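PDB 4QD7: putative esterase PA1618 from Pseudomonas aeruginosa, which probably hydrolyses acyl-CoA thioesters, possibly including 1,4-dihydroxy-2-naphthoyl-CoA, as a hotdog-fold thioesterase of the PaaI family. Local coordinates for residues Leu62-Gly67 / Ala131-Ala136. Sequence-based numbering, arbitrary orientation.
Sequences LAESLG and ARLTMA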
# COMPACT_ATOMS: atom_id res chain seq x y z
N LEU A 62 4.45 -4.30 0.92
CA LEU A 62 5.31 -5.29 1.59
C LEU A 62 4.55 -5.96 2.73
O LEU A 62 4.53 -7.20 2.84
CB LEU A 62 6.59 -4.63 2.12
CG LEU A 62 7.52 -5.54 2.94
CD1 LEU A 62 7.88 -6.82 2.16
CD2 LEU A 62 8.79 -4.77 3.33
N ALA A 63 3.87 -5.17 3.55
CA ALA A 63 3.11 -5.73 4.66
C ALA A 63 1.97 -6.66 4.21
O ALA A 63 1.78 -7.75 4.79
CB ALA A 63 2.59 -4.62 5.60
N GLU A 64 1.21 -6.25 3.19
CA GLU A 64 0.10 -7.09 2.72
C GLU A 64 0.58 -8.32 1.95
O GLU A 64 -0.04 -9.36 2.03
CB GLU A 64 -0.95 -6.32 1.88
CG GLU A 64 -1.98 -5.56 2.71
CD GLU A 64 -3.34 -5.41 2.02
OE1 GLU A 64 -3.94 -4.34 2.18
OE2 GLU A 64 -3.83 -6.35 1.35
N SER A 65 1.70 -8.20 1.23
CA SER A 65 2.28 -9.35 0.55
C SER A 65 2.67 -10.39 1.60
O SER A 65 2.43 -11.59 1.45
CB SER A 65 3.56 -8.96 -0.21
OG SER A 65 3.29 -8.61 -1.55
N LEU A 66 3.29 -9.89 2.66
CA LEU A 66 3.86 -10.76 3.68
C LEU A 66 2.74 -11.44 4.48
O LEU A 66 2.73 -12.67 4.63
CB LEU A 66 4.79 -9.95 4.59
CG LEU A 66 5.39 -10.65 5.82
CD1 LEU A 66 6.17 -11.88 5.41
CD2 LEU A 66 6.30 -9.68 6.57
N GLY A 67 1.78 -10.65 4.96
CA GLY A 67 0.65 -11.20 5.68
C GLY A 67 -0.27 -12.10 4.87
O GLY A 67 -0.76 -13.10 5.39
N ALA A 131 2.16 -2.10 10.81
CA ALA A 131 0.90 -2.36 10.14
C ALA A 131 0.13 -3.43 10.90
O ALA A 131 0.73 -4.25 11.60
CB ALA A 131 1.14 -2.81 8.69
N ARG A 132 -1.19 -3.41 10.77
CA ARG A 132 -1.99 -4.56 11.23
C ARG A 132 -2.89 -4.92 10.07
O ARG A 132 -3.46 -4.03 9.42
CB ARG A 132 -2.80 -4.22 12.49
CG ARG A 132 -3.31 -5.48 13.23
CD ARG A 132 -3.94 -5.17 14.61
NE ARG A 132 -5.15 -4.39 14.43
CZ ARG A 132 -5.27 -3.09 14.71
NH1 ARG A 132 -4.24 -2.43 15.24
NH2 ARG A 132 -6.42 -2.46 14.48
N LEU A 133 -2.97 -6.21 9.74
CA LEU A 133 -3.68 -6.66 8.57
C LEU A 133 -4.74 -7.68 8.97
O LEU A 133 -4.45 -8.63 9.71
CB LEU A 133 -2.71 -7.32 7.57
CG LEU A 133 -3.29 -8.01 6.33
CD1 LEU A 133 -3.94 -6.99 5.40
CD2 LEU A 133 -2.18 -8.78 5.58
N THR A 134 -5.96 -7.46 8.48
CA THR A 134 -7.06 -8.41 8.68
C THR A 134 -7.36 -9.11 7.35
O THR A 134 -7.66 -8.47 6.34
CB THR A 134 -8.30 -7.68 9.18
OG1 THR A 134 -7.95 -6.93 10.35
CG2 THR A 134 -9.43 -8.69 9.50
N MSE A 135 -7.28 -10.43 7.36
CA MSE A 135 -7.54 -11.23 6.18
C MSE A 135 -8.87 -11.94 6.35
O MSE A 135 -9.21 -12.37 7.46
CB MSE A 135 -6.44 -12.28 6.01
CG MSE A 135 -5.04 -11.74 5.87
SE MSE A 135 -4.72 -10.86 4.17
CE MSE A 135 -4.98 -12.35 2.93
N ALA A 136 -9.63 -12.08 5.26
CA ALA A 136 -10.84 -12.89 5.27
C ALA A 136 -10.53 -14.30 4.76
O ALA A 136 -9.84 -14.45 3.75
CB ALA A 136 -11.92 -12.25 4.42
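The axes of 62-67 and 131-136 come within 9.1 Å and run at 46° to each other where Ala63, Glu64 and Gly67 of helix 56-72 lie against Ala131 and Leu133 of strand 127-139. This is the helix-on-sheet packing at the heart of the hotdog fold, in which a curved antiparallel sheet wraps a long central helix; Ala63 faces Ala131 and Gly67 faces Leu133. At the first pair, methyl meets methyl, Ala63 CB lying 3.9 Å from Ala131 CB. Two residues along the strand, Leu133 points toward the helix with CG anti to its backbone N (chi1 173°), and its two methyls part. Leu133 CD1 lies 3.6 Å from Glu64 CG and 3.8 Å from Glu64 CD, the two side chains crossing at about a right angle. The closest touch is on the aliphatic CG of Glu64, with the carboxylate carbon just behind; the carboxylate is held from across the dimer interface, where OE1 is hydrogen-bonded to NE2 of His91 of the second subunit. Ser65 on the same helix also bonds to that subunit, through His55. Val87 of strand 80-91 and Ile118 of strand 113-122, on the strands flanking 127-139, extend the same buried layer. With no side chain on Gly67, one helical turn beyond Ala63, the other methyl of Leu133 settles directly on helix backbone, Leu133 CD2 lying 3.7 Å from Gly67 CA and 3.9 Å from Gly67 C.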